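Local coordinates for pesticidal crystal protein CRY4AA (Bacillus thuringiensis, PDB 2C9K), which promotes colloid-osmotic lysis of insect midgut epithelial cells by binding to them, acting as a mosquito-larvicidal, pore-forming crystal toxin, at residues Val36-Gln41 with Ile73-Phe78; Gln43-Ser48 with Asn69-Leu74; Val536-Ile541 with Asn590-Tyr595; Leu547-Asn552 with Leu571-Glu576. One frame throughout, in Å; residues are numbered along the deposited sequence.

In the fold
The four contacts form two pairs at distant ends of the toxin. Contacts 1 and 2 lie in the helical N-terminal domain with centres about 7 Å apart; they share Ile-73, Leu-74 and helix 64-74, and join it to the end of helix 29-37 and the start of helix 46-58. Contacts 3 and 4, about 10 Å apart between centres, lie in the C-terminal beta domain, where strands 536-541 and 545-550 are sheet neighbours; along the chain, both segments of contact 4 fall between those of contact 3. Centres of contacts 1 and 3 are about 51 Å apart, so each pair lies within its own domain of the three-domain toxin.

Contact 1. Residues Val36-Gln41 with Ile73-Phe78; sequences VLFPAQ and ILNRSF
The ring of Phe-38 lies beneath the CB of Phe-78, which stands over one face, displaced toward the rim, 4.0 Å from the ring centroid in a CH-pi contact. The two aromatic side chains slide past each other in opposite directions. Their rings meet obliquely, with planes 43° apart and centroids separated by 5.5 Å, and the CB of Phe-38 reaches the CD1 of Phe-78 at 3.5 Å. CG of Phe-78 is anti to the backbone N (chi1 176°), and Gln-41 covers one face of its ring. The CA of Gln-41 sits over the centre of that face, 3.7 Å from the centroid and 13° off the ring normal. From there the side chain of Gln-41 runs beside Phe-78, CB and CG both touching CE2, and the bend at chi2 follows. The far end of the Phe-38 ring points into the break between helices 64-74 and 77-89: the carbonyl O of Leu-74 lies in the ring plane at its edge, 3.8 Å from CE2, and CB of Ser-77 approaches CZ at 4.1 Å. No hydrogen bond joins the two segments, so the contact is one of shape and aromatic surface. The hydroxyl of Ser-77 beside it is satisfied by His-113 of helix 103-123. Phe-38, the first residue to leave helical geometry after helix 29-37, thus packs a helix-ending turn against a helix-helix junction within the alpha-helical bundle characteristic of the delta-endotoxin N-terminal domain.

Contact 2. Residues Gln43-Ser48 with Asn69-Leu74; sequences QSNTWS and NANKIL
Asn-71 of helix 64-74 reaches Ser-44 and Ser-48, at the start of helix 46-58, in a side-chain-to-backbone contact between two helices of the N-terminal helical bundle of the delta endotoxins. CG is anti to the backbone N (chi1 -169°); the amide ends lie near Ser-44 and Ser-48. ND2 donates to the carbonyl O of Ser-44 over 2.9 Å, nearly straight at 165°; the acceptor lies close to the amide plane and the donor in the carbonyl plane. The same carbonyl receives a second, weak bond from Asn-75 ND2, so one oxygen ties both residues to the loop. On the other side of the amide, OD1 accepts a weak bond from the backbone N of Ser-48, 3.3 Å long and bent to 132°. This gives one N-H of the helix's first turn a side-chain acceptor, although Asn-45 at the N-cap position makes no capping bond itself. The loop is also held from within, Ser-44 OG bonding to Gln-41 O and Ala-40 N, while Thr-46 OG1 bonds to Leu-37 O. Trp-47 crosses Asn-71 at about a right angle, and Leu-74 CB lies over the five-membered ring of Trp-47, 3.6 Å from its centroid.

Contact 3. Residues Val536-Ile541 with Asn590-Tyr595; sequences VINLSI and NRSDVY
Asn-538 pairs with Asn-590 as an antiparallel hydrogen-bonded pair, part of the sheet in the C-terminal beta domain where strand 536-541 runs beside strand 584-591. Asn-538 N donates to Asn-590 O and Asn-590 N returns the bond to Asn-538 O, each 2.8 Å long. One residue on, Ile-537 and Arg-591 form the non-hydrogen-bonded pair, and Ser-592 N then reaches Val-536 O at 3.3 Å as the second strand gives way to loop. The side chain of Arg-591 can be followed from the end of the strand. Its CB lies 4.0 Å from Val-536 O and CG comes closer, to 3.6 Å; CG is anti to the backbone N (chi1 179°), and the chain stays extended to NE. The guanidinium then meets Asp-593 edge-on in a salt bridge: NE makes a weak bond to OD2, and NH2 donates to OD2 on its syn lone pair, at 2.8 Å and almost in the guanidinium plane. NH1 and NH2 also bond to the backbone oxygens of Phe-502 and Thr-598, respectively. On the face carrying the two paired asparagines, Asn-538 ND2 makes a weak, strongly bent bond of 3.0 Å to Ser-592 OG, which also touches Val-536 CG1 at 3.4 Å.

Contact 4. Residues Leu547-Asn552 with Leu571-Glu576; sequences LGMALN and LEFSNE
Met-549 lays its sulfur over one face of the Phe-573 ring, displaced toward the rim, with SD 3.7 Å from the centroid and 19° off the ring normal. This Met-aromatic contact is the middle of a closely packed apolar row. A chi1 of 63° puts CG of Met-549 between the backbone N and the carbonyl carbon, and there it meets CE2 of Phe-573 at 3.4 Å; the two side chains cross at about a right angle. The bend at chi3 carries CE onward to CB of Leu-571, 3.5 Å away. At one end of the row Leu-547 also crosses Phe-573, CD2 against CB and CB against CD2 of the ring. At the other, CD1 of Leu-571 meets both CD2 of Leu-551, at 3.5 Å, and the carbonyl O of Ala-550.

Beside it, Leu-539 touches Phe-573 and Ile-537 touches Met-549, both from strand 536-541. The outward sides take less part: Ala-550 CB points away on one sheet and Glu-572 CB away on the other, where its side chain touches Phe-520 and Leu-608. Asn-552 grazes Leu-571 alone. No hydrogen bond crosses between the segments: Met-549 bonds through its backbone to Ile-537, whereas Leu-571 and Phe-573 bond to strand 517-527. Two separate sheets thus face each other through interleaved side chains, as in the beta-sandwich that forms the C-terminal domain of three-domain Cry toxins.

Contact 1. Residues Val36-Gln41 with Ile73-Phe78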
loop_
_atom_site.group_PDB
_atom_site.type_symbol
_atom_site.label_atom_id
_atom_site.label_comp_id
_atom_site.label_asym_id
_atom_site.label_seq_id
_atom_site.Cartn_x
_atom_site.Cartn_y
_atom_site.Cartn_z
ATOM N N VAL A 36 19.646 -0.101 -6.752
ATOM C CA VAL A 36 18.385 0.515 -7.143
ATOM C C VAL A 36 18.343 2.011 -6.816
ATOM O O VAL A 36 17.752 2.801 -7.561
ATOM C CB VAL A 36 17.197 -0.184 -6.442
ATOM C CG1 VAL A 36 15.910 0.573 -6.715
ATOM C CG2 VAL A 36 17.077 -1.619 -6.929
ATOM N N LEU A 37 18.976 2.392 -5.711
ATOM C CA LEU A 37 19.004 3.786 -5.277
ATOM C C LEU A 37 20.275 4.547 -5.683
ATOM O O LEU A 37 20.331 5.778 -5.579
ATOM C CB LEU A 37 18.828 3.853 -3.756
ATOM C CG LEU A 37 17.490 3.349 -3.215
ATOM C CD1 LEU A 37 17.557 3.236 -1.712
ATOM C CD2 LEU A 37 16.385 4.295 -3.636
ATOM N N PHE A 38 21.292 3.818 -6.137
ATOM C CA PHE A 38 22.541 4.441 -6.555
ATOM C C PHE A 38 23.176 3.719 -7.741
ATOM O O PHE A 38 24.229 3.099 -7.603
ATOM C CB PHE A 38 23.542 4.461 -5.402
ATOM C CG PHE A 38 22.977 4.972 -4.111
ATOM C CD1 PHE A 38 22.429 4.096 -3.182
ATOM C CD2 PHE A 38 23.007 6.334 -3.813
ATOM C CE1 PHE A 38 21.924 4.560 -1.977
ATOM C CE2 PHE A 38 22.504 6.816 -2.604
ATOM C CZ PHE A 38 21.962 5.930 -1.683
ATOM N N PRO A 39 22.540 3.785 -8.921
ATOM C CA PRO A 39 23.051 3.135 -10.136
ATOM C C PRO A 39 24.329 3.783 -10.702
ATOM O O PRO A 39 25.092 3.148 -11.433
ATOM C CB PRO A 39 21.863 3.222 -11.096
ATOM C CG PRO A 39 21.182 4.480 -10.671
ATOM C CD PRO A 39 21.213 4.377 -9.166
ATOM N N ALA A 40 24.552 5.046 -10.355
ATOM C CA ALA A 40 25.735 5.776 -10.797
ATOM C C ALA A 40 26.481 6.258 -9.553
ATOM O O ALA A 40 26.995 7.379 -9.512
ATOM C CB ALA A 40 25.333 6.962 -11.662
ATOM N N GLN A 41 26.512 5.403 -8.535
ATOM C CA GLN A 41 27.189 5.692 -7.273
ATOM C C GLN A 41 26.761 7.005 -6.626
ATOM O O GLN A 41 25.587 7.373 -6.676
ATOM C CB GLN A 41 28.704 5.672 -7.482
ATOM C CG GLN A 41 29.222 4.315 -7.918
ATOM C CD GLN A 41 28.643 3.888 -9.250
ATOM O OE1 GLN A 41 28.927 4.493 -10.284
ATOM N NE2 GLN A 41 27.815 2.847 -9.232
ATOM N N ILE A 73 23.233 15.930 -1.282
ATOM C CA ILE A 73 23.272 15.553 0.128
ATOM C C ILE A 73 22.937 14.093 0.412
ATOM O O ILE A 73 23.626 13.436 1.187
ATOM C CB ILE A 73 22.298 16.427 0.959
ATOM C CG1 ILE A 73 22.698 17.903 0.856
ATOM C CG2 ILE A 73 22.300 15.974 2.415
ATOM C CD1 ILE A 73 21.804 18.841 1.657
ATOM N N LEU A 74 21.867 13.594 -0.197
ATOM C CA LEU A 74 21.443 12.216 0.015
ATOM C C LEU A 74 22.284 11.205 -0.754
ATOM O O LEU A 74 22.188 10.003 -0.517
ATOM C CB LEU A 74 19.964 12.068 -0.352
ATOM C CG LEU A 74 18.923 12.172 0.771
ATOM C CD1 LEU A 74 19.497 12.835 2.006
ATOM C CD2 LEU A 74 17.731 12.947 0.263
ATOM N N ASN A 75 23.108 11.694 -1.675
ATOM C CA ASN A 75 23.975 10.818 -2.456
ATOM C C ASN A 75 25.261 10.518 -1.686
ATOM O O ASN A 75 26.207 9.947 -2.228
ATOM C CB ASN A 75 24.293 11.449 -3.813
ATOM C CG ASN A 75 23.414 10.901 -4.931
ATOM O OD1 ASN A 75 22.315 10.403 -4.681
ATOM N ND2 ASN A 75 23.892 10.998 -6.173
ATOM N N ARG A 76 25.283 10.904 -0.412
ATOM C CA ARG A 76 26.431 10.657 0.445
ATOM C C ARG A 76 26.240 9.300 1.089
ATOM O O ARG A 76 27.206 8.603 1.393
ATOM C CB ARG A 76 26.527 11.702 1.549
ATOM C CG ARG A 76 26.856 13.101 1.081
ATOM C CD ARG A 76 26.726 14.051 2.246
ATOM N NE ARG A 76 26.932 15.441 1.870
ATOM C CZ ARG A 76 26.560 16.465 2.627
ATOM N NH1 ARG A 76 25.963 16.238 3.794
ATOM N NH2 ARG A 76 26.784 17.711 2.227
ATOM N N SER A 77 24.981 8.934 1.304
ATOM C CA SER A 77 24.660 7.659 1.922
ATOM C C SER A 77 25.288 6.515 1.140
ATOM O O SER A 77 25.550 5.451 1.694
ATOM C CB SER A 77 23.140 7.463 1.988
ATOM O OG SER A 77 22.522 8.402 2.854
ATOM N N PHE A 78 25.542 6.728 -0.146
ATOM C CA PHE A 78 26.127 5.663 -0.948
ATOM C C PHE A 78 27.422 5.130 -0.348
ATOM O O PHE A 78 27.553 3.934 -0.092
ATOM C CB PHE A 78 26.399 6.127 -2.377
ATOM C CG PHE A 78 27.080 5.086 -3.214
ATOM C CD1 PHE A 78 26.450 3.873 -3.485
ATOM C CD2 PHE A 78 28.374 5.287 -3.686
ATOM C CE1 PHE A 78 27.099 2.870 -4.210
ATOM C CE2 PHE A 78 29.034 4.290 -4.414
ATOM C CZ PHE A 78 28.395 3.081 -4.674
#

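Contact 2. Residues Gln43-Ser48 with Asn69-Leu74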
loop_
_atom_site.group_PDB
_atom_site.type_symbol
_atom_site.label_atom_id
_atom_site.label_comp_id
_atom_site.label_asym_id
_atom_site.label_seq_id
_atom_site.Cartn_x
_atom_site.Cartn_y
_atom_site.Cartn_z
ATOM N N GLN A 43 26.898 9.809 -7.559
ATOM C CA GLN A 43 26.692 10.829 -8.581
ATOM C C GLN A 43 25.473 10.461 -9.427
ATOM O O GLN A 43 25.426 10.705 -10.636
ATOM C CB GLN A 43 27.938 10.969 -9.466
ATOM C CG GLN A 43 28.282 9.737 -10.287
ATOM C CD GLN A 43 29.530 9.928 -11.133
ATOM O OE1 GLN A 43 29.903 9.051 -11.919
ATOM N NE2 GLN A 43 30.186 11.078 -10.975
ATOM N N SER A 44 24.485 9.871 -8.764
ATOM C CA SER A 44 23.249 9.459 -9.414
ATOM C C SER A 44 22.263 10.626 -9.450
ATOM O O SER A 44 22.531 11.698 -8.907
ATOM C CB SER A 44 22.620 8.290 -8.647
ATOM O OG SER A 44 23.556 7.256 -8.391
ATOM N N ASN A 45 21.121 10.406 -10.090
ATOM C CA ASN A 45 20.081 11.426 -10.178
ATOM C C ASN A 45 18.755 10.878 -9.668
ATOM O O ASN A 45 17.687 11.373 -10.027
ATOM C CB ASN A 45 19.923 11.898 -11.619
ATOM C CG ASN A 45 21.201 12.471 -12.179
ATOM O OD1 ASN A 45 21.782 13.399 -11.614
ATOM N ND2 ASN A 45 21.650 11.922 -13.300
ATOM N N THR A 46 18.839 9.855 -8.822
ATOM C CA THR A 46 17.659 9.222 -8.257
ATOM C C THR A 46 16.793 10.220 -7.486
ATOM O O THR A 46 15.588 10.319 -7.732
ATOM C CB THR A 46 18.058 8.046 -7.327
ATOM O OG1 THR A 46 18.819 7.087 -8.072
ATOM C CG2 THR A 46 16.822 7.352 -6.774
ATOM N N TRP A 47 17.408 10.965 -6.568
ATOM C CA TRP A 47 16.690 11.954 -5.769
ATOM C C TRP A 47 16.135 13.092 -6.629
ATOM O O TRP A 47 15.067 13.633 -6.344
ATOM C CB TRP A 47 17.612 12.512 -4.683
ATOM C CG TRP A 47 18.363 11.436 -3.979
ATOM C CD1 TRP A 47 19.701 11.396 -3.756
ATOM C CD2 TRP A 47 17.834 10.206 -3.473
ATOM N NE1 TRP A 47 20.048 10.213 -3.150
ATOM C CE2 TRP A 47 18.920 9.464 -2.963
ATOM C CE3 TRP A 47 16.545 9.656 -3.402
ATOM C CZ2 TRP A 47 18.762 8.198 -2.388
ATOM C CZ3 TRP A 47 16.386 8.392 -2.828
ATOM C CH2 TRP A 47 17.492 7.680 -2.330
ATOM N N SER A 48 16.860 13.462 -7.680
ATOM C CA SER A 48 16.385 14.513 -8.572
ATOM C C SER A 48 15.117 13.998 -9.227
ATOM O O SER A 48 14.091 14.673 -9.221
ATOM C CB SER A 48 17.418 14.829 -9.647
ATOM O OG SER A 48 18.565 15.422 -9.079
ATOM N N ASN A 69 20.747 20.292 -4.646
ATOM C CA ASN A 69 21.403 20.289 -3.351
ATOM C C ASN A 69 20.949 19.053 -2.607
ATOM O O ASN A 69 21.758 18.350 -2.001
ATOM C CB ASN A 69 21.043 21.528 -2.536
ATOM C CG ASN A 69 21.623 21.476 -1.139
ATOM O OD1 ASN A 69 20.909 21.230 -0.163
ATOM N ND2 ASN A 69 22.929 21.684 -1.034
ATOM N N ALA A 70 19.648 18.795 -2.660
ATOM C CA ALA A 70 19.073 17.633 -1.998
ATOM C C ALA A 70 19.696 16.371 -2.575
ATOM O O ALA A 70 20.037 15.446 -1.845
ATOM C CB ALA A 70 17.553 17.609 -2.198
ATOM N N ASN A 71 19.856 16.349 -3.892
ATOM C CA ASN A 71 20.425 15.192 -4.577
ATOM C C ASN A 71 21.894 14.971 -4.207
ATOM O O ASN A 71 22.385 13.844 -4.159
ATOM C CB ASN A 71 20.287 15.378 -6.087
ATOM C CG ASN A 71 20.609 14.126 -6.845
ATOM O OD1 ASN A 71 20.001 13.086 -6.610
ATOM N ND2 ASN A 71 21.568 14.208 -7.763
ATOM N N LYS A 72 22.578 16.076 -3.940
ATOM C CA LYS A 72 23.985 16.086 -3.576
ATOM C C LYS A 72 24.173 15.576 -2.151
ATOM O O LYS A 72 25.139 14.878 -1.852
ATOM C CB LYS A 72 24.491 17.525 -3.688
ATOM C CG LYS A 72 25.980 17.747 -3.527
ATOM C CD LYS A 72 26.279 19.249 -3.605
ATOM C CE LYS A 72 25.685 19.881 -4.882
ATOM N NZ LYS A 72 25.854 21.365 -4.967
ATOM N N ILE A 73 23.233 15.930 -1.282
ATOM C CA ILE A 73 23.272 15.553 0.128
ATOM C C ILE A 73 22.937 14.093 0.412
ATOM O O ILE A 73 23.626 13.436 1.187
ATOM C CB ILE A 73 22.298 16.427 0.959
ATOM C CG1 ILE A 73 22.698 17.903 0.856
ATOM C CG2 ILE A 73 22.300 15.974 2.415
ATOM C CD1 ILE A 73 21.804 18.841 1.657
ATOM N N LEU A 74 21.867 13.594 -0.197
ATOM C CA LEU A 74 21.443 12.216 0.015
ATOM C C LEU A 74 22.284 11.205 -0.754
ATOM O O LEU A 74 22.188 10.003 -0.517
ATOM C CB LEU A 74 19.964 12.068 -0.352
ATOM C CG LEU A 74 18.923 12.172 0.771
ATOM C CD1 LEU A 74 19.497 12.835 2.006
ATOM C CD2 LEU A 74 17.731 12.947 0.263
#

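Contact 3. Residues Val536-Ile541 with Asn590-Tyr595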
loop_
_atom_site.group_PDB
_atom_site.type_symbol
_atom_site.label_atom_id
_atom_site.label_comp_id
_atom_site.label_asym_id
_atom_site.label_seq_id
_atom_site.Cartn_x
_atom_site.Cartn_y
_atom_site.Cartn_z
ATOM N N VAL A 536 -14.202 -5.514 25.626
ATOM C CA VAL A 536 -13.797 -6.899 25.811
ATOM C C VAL A 536 -13.976 -7.617 24.486
ATOM O O VAL A 536 -14.989 -7.433 23.815
ATOM C CB VAL A 536 -14.647 -7.574 26.906
ATOM C CG1 VAL A 536 -14.480 -9.081 26.864
ATOM C CG2 VAL A 536 -14.223 -7.055 28.255
ATOM N N ILE A 537 -12.996 -8.430 24.111
ATOM C CA ILE A 537 -13.046 -9.159 22.846
ATOM C C ILE A 537 -12.963 -10.674 22.977
ATOM O O ILE A 537 -12.032 -11.207 23.577
ATOM C CB ILE A 537 -11.917 -8.701 21.939
ATOM C CG1 ILE A 537 -10.604 -8.718 22.735
ATOM C CG2 ILE A 537 -12.243 -7.326 21.382
ATOM C CD1 ILE A 537 -9.422 -8.115 22.026
ATOM N N ASN A 538 -13.938 -11.364 22.400
ATOM C CA ASN A 538 -13.963 -12.813 22.453
ATOM C C ASN A 538 -13.735 -13.400 21.075
ATOM O O ASN A 538 -14.424 -13.071 20.113
ATOM C CB ASN A 538 -15.289 -13.291 23.027
ATOM C CG ASN A 538 -15.481 -12.844 24.453
ATOM O OD1 ASN A 538 -14.733 -13.248 25.344
ATOM N ND2 ASN A 538 -16.478 -11.993 24.682
ATOM N N LEU A 539 -12.743 -14.276 21.005
ATOM C CA LEU A 539 -12.333 -14.936 19.775
ATOM C C LEU A 539 -12.780 -16.390 19.829
ATOM O O LEU A 539 -12.330 -17.148 20.693
ATOM C CB LEU A 539 -10.809 -14.899 19.672
ATOM C CG LEU A 539 -10.059 -14.588 18.381
ATOM C CD1 LEU A 539 -8.617 -15.055 18.571
ATOM C CD2 LEU A 539 -10.689 -15.276 17.187
ATOM N N SER A 540 -13.667 -16.784 18.924
ATOM C CA SER A 540 -14.115 -18.164 18.899
ATOM C C SER A 540 -13.575 -18.859 17.668
ATOM O O SER A 540 -13.882 -18.474 16.537
ATOM C CB SER A 540 -15.639 -18.256 18.897
ATOM O OG SER A 540 -16.165 -18.075 20.199
ATOM N N ILE A 541 -12.738 -19.861 17.892
ATOM C CA ILE A 541 -12.190 -20.637 16.799
ATOM C C ILE A 541 -12.831 -22.015 16.928
ATOM O O ILE A 541 -12.372 -22.865 17.698
ATOM C CB ILE A 541 -10.659 -20.764 16.884
ATOM C CG1 ILE A 541 -10.029 -19.376 16.940
ATOM C CG2 ILE A 541 -10.132 -21.502 15.669
ATOM C CD1 ILE A 541 -8.511 -19.392 16.929
ATOM N N ASN A 590 -15.907 -11.329 18.518
ATOM C CA ASN A 590 -17.100 -10.724 19.110
ATOM C C ASN A 590 -16.708 -9.732 20.188
ATOM O O ASN A 590 -15.678 -9.884 20.851
ATOM C CB ASN A 590 -18.002 -11.778 19.749
ATOM C CG ASN A 590 -19.034 -12.326 18.792
ATOM O OD1 ASN A 590 -18.947 -13.476 18.365
ATOM N ND2 ASN A 590 -20.023 -11.505 18.448
ATOM N N ARG A 591 -17.535 -8.707 20.350
ATOM C CA ARG A 591 -17.323 -7.707 21.385
ATOM C C ARG A 591 -18.491 -7.869 22.354
ATOM O O ARG A 591 -19.646 -7.818 21.941
ATOM C CB ARG A 591 -17.315 -6.304 20.786
ATOM C CG ARG A 591 -17.122 -5.244 21.828
ATOM C CD ARG A 591 -16.692 -3.925 21.253
ATOM N NE ARG A 591 -16.626 -2.938 22.319
ATOM C CZ ARG A 591 -16.317 -1.663 22.139
ATOM N NH1 ARG A 591 -16.038 -1.220 20.923
ATOM N NH2 ARG A 591 -16.297 -0.835 23.174
ATOM N N SER A 592 -18.201 -8.075 23.633
ATOM C CA SER A 592 -19.268 -8.282 24.606
ATOM C C SER A 592 -19.495 -7.155 25.603
ATOM O O SER A 592 -20.561 -7.068 26.204
ATOM C CB SER A 592 -19.009 -9.573 25.367
ATOM O OG SER A 592 -17.727 -9.539 25.955
ATOM N N ASP A 593 -18.496 -6.299 25.787
ATOM C CA ASP A 593 -18.613 -5.190 26.731
ATOM C C ASP A 593 -19.814 -4.304 26.406
ATOM O O ASP A 593 -20.355 -4.367 25.310
ATOM C CB ASP A 593 -17.333 -4.343 26.734
ATOM C CG ASP A 593 -17.076 -3.666 25.404
ATOM O OD1 ASP A 593 -16.680 -4.361 24.445
ATOM O OD2 ASP A 593 -17.274 -2.436 25.317
ATOM N N VAL A 594 -20.217 -3.477 27.363
ATOM C CA VAL A 594 -21.355 -2.586 27.190
ATOM C C VAL A 594 -20.935 -1.185 26.764
ATOM O O VAL A 594 -21.730 -0.430 26.208
ATOM C CB VAL A 594 -22.155 -2.467 28.506
ATOM C CG1 VAL A 594 -23.098 -1.282 28.444
ATOM C CG2 VAL A 594 -22.938 -3.733 28.750
ATOM N N TYR A 595 -19.678 -0.852 27.019
ATOM C CA TYR A 595 -19.138 0.470 26.715
ATOM C C TYR A 595 -19.165 0.884 25.242
ATOM O O TYR A 595 -18.120 1.092 24.621
ATOM C CB TYR A 595 -17.719 0.547 27.281
ATOM C CG TYR A 595 -17.659 0.020 28.698
ATOM C CD1 TYR A 595 -16.957 -1.145 29.004
ATOM C CD2 TYR A 595 -18.369 0.650 29.725
ATOM C CE1 TYR A 595 -16.969 -1.673 30.296
ATOM C CE2 TYR A 595 -18.388 0.132 31.014
ATOM C CZ TYR A 595 -17.691 -1.030 31.297
ATOM O OH TYR A 595 -17.736 -1.559 32.569
#

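Contact 4. Residues Leu547-Asn552 with Leu571-Glu576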
loop_
_atom_site.group_PDB
_atom_site.type_symbol
_atom_site.label_atom_id
_atom_site.label_comp_id
_atom_site.label_asym_id
_atom_site.label_seq_id
_atom_site.Cartn_x
_atom_site.Cartn_y
_atom_site.Cartn_z
ATOM N N LEU A 547 -10.638 -17.821 22.988
ATOM C CA LEU A 547 -9.825 -16.793 23.611
ATOM C C LEU A 547 -10.617 -15.529 23.919
ATOM O O LEU A 547 -11.573 -15.198 23.228
ATOM C CB LEU A 547 -8.651 -16.451 22.700
ATOM C CG LEU A 547 -7.808 -17.615 22.176
ATOM C CD1 LEU A 547 -8.630 -18.477 21.223
ATOM C CD2 LEU A 547 -6.591 -17.056 21.455
ATOM N N GLY A 548 -10.209 -14.823 24.965
ATOM C CA GLY A 548 -10.891 -13.601 25.337
ATOM C C GLY A 548 -9.967 -12.706 26.131
ATOM O O GLY A 548 -9.065 -13.189 26.815
ATOM N N MET A 549 -10.182 -11.399 26.041
ATOM C CA MET A 549 -9.349 -10.454 26.769
ATOM C C MET A 549 -9.912 -9.021 26.749
ATOM O O MET A 549 -10.759 -8.674 25.922
ATOM C CB MET A 549 -7.922 -10.479 26.194
ATOM C CG MET A 549 -7.819 -10.042 24.745
ATOM S SD MET A 549 -6.133 -10.059 24.050
ATOM C CE MET A 549 -5.165 -9.441 25.468
ATOM N N ALA A 550 -9.436 -8.204 27.683
ATOM C CA ALA A 550 -9.851 -6.812 27.787
ATOM C C ALA A 550 -8.806 -5.944 27.101
ATOM O O ALA A 550 -7.604 -6.151 27.276
ATOM C CB ALA A 550 -9.971 -6.414 29.241
ATOM N N LEU A 551 -9.266 -4.981 26.311
ATOM C CA LEU A 551 -8.369 -4.079 25.609
ATOM C C LEU A 551 -8.125 -2.850 26.479
ATOM O O LEU A 551 -8.952 -2.513 27.324
ATOM C CB LEU A 551 -8.984 -3.670 24.269
ATOM C CG LEU A 551 -9.109 -4.795 23.239
ATOM C CD1 LEU A 551 -9.772 -4.259 21.980
ATOM C CD2 LEU A 551 -7.735 -5.352 22.919
ATOM N N ASN A 552 -6.991 -2.186 26.274
ATOM C CA ASN A 552 -6.650 -1.001 27.057
ATOM C C ASN A 552 -6.778 0.266 26.228
ATOM O O ASN A 552 -6.718 0.225 24.995
ATOM C CB ASN A 552 -5.213 -1.098 27.559
ATOM C CG ASN A 552 -4.963 -2.340 28.382
ATOM O OD1 ASN A 552 -3.847 -2.863 28.398
ATOM N ND2 ASN A 552 -5.994 -2.815 29.080
ATOM N N LEU A 571 -1.775 -6.411 22.028
ATOM C CA LEU A 571 -2.279 -7.275 23.092
ATOM C C LEU A 571 -2.308 -8.689 22.544
ATOM O O LEU A 571 -2.541 -8.894 21.352
ATOM C CB LEU A 571 -3.676 -6.857 23.560
ATOM C CG LEU A 571 -3.645 -5.840 24.702
ATOM C CD1 LEU A 571 -5.060 -5.491 25.146
ATOM C CD2 LEU A 571 -2.838 -6.424 25.852
ATOM N N GLU A 572 -2.071 -9.658 23.422
ATOM C CA GLU A 572 -2.018 -11.060 23.040
ATOM C C GLU A 572 -2.923 -11.894 23.934
ATOM O O GLU A 572 -2.979 -11.677 25.143
ATOM C CB GLU A 572 -0.576 -11.535 23.180
ATOM C CG GLU A 572 -0.265 -12.881 22.600
ATOM C CD GLU A 572 1.210 -13.215 22.729
ATOM O OE1 GLU A 572 2.053 -12.398 22.286
ATOM O OE2 GLU A 572 1.529 -14.294 23.272
ATOM N N PHE A 573 -3.641 -12.843 23.347
ATOM C CA PHE A 573 -4.512 -13.697 24.133
ATOM C C PHE A 573 -3.637 -14.695 24.883
ATOM O O PHE A 573 -2.577 -15.084 24.398
ATOM C CB PHE A 573 -5.486 -14.444 23.235
ATOM C CG PHE A 573 -6.429 -13.556 22.492
ATOM C CD1 PHE A 573 -6.160 -13.176 21.187
ATOM C CD2 PHE A 573 -7.607 -13.126 23.086
ATOM C CE1 PHE A 573 -7.054 -12.383 20.478
ATOM C CE2 PHE A 573 -8.510 -12.332 22.389
ATOM C CZ PHE A 573 -8.235 -11.959 21.081
ATOM N N SER A 574 -4.089 -15.116 26.059
ATOM C CA SER A 574 -3.330 -16.049 26.875
ATOM C C SER A 574 -3.289 -17.473 26.332
ATOM O O SER A 574 -2.224 -17.973 25.973
ATOM C CB SER A 574 -3.877 -16.048 28.301
ATOM O OG SER A 574 -5.269 -16.294 28.315
ATOM N N ASN A 575 -4.439 -18.131 26.272
ATOM C CA ASN A 575 -4.492 -19.501 25.771
ATOM C C ASN A 575 -3.929 -19.645 24.357
ATOM O O ASN A 575 -4.063 -18.751 23.522
ATOM C CB ASN A 575 -5.932 -20.026 25.821
ATOM C CG ASN A 575 -6.924 -19.070 25.189
ATOM O OD1 ASN A 575 -6.985 -17.892 25.545
ATOM N ND2 ASN A 575 -7.716 -19.577 24.254
ATOM N N GLU A 576 -3.291 -20.780 24.095
ATOM C CA GLU A 576 -2.711 -21.038 22.786
ATOM C C GLU A 576 -3.593 -21.926 21.917
ATOM O O GLU A 576 -4.477 -22.629 22.402
ATOM C CB GLU A 576 -1.326 -21.673 22.925
ATOM C CG GLU A 576 -1.283 -22.945 23.751
ATOM C CD GLU A 576 0.096 -23.583 23.743
ATOM O OE1 GLU A 576 0.445 -24.236 22.732
ATOM O OE2 GLU A 576 0.838 -23.417 24.740
#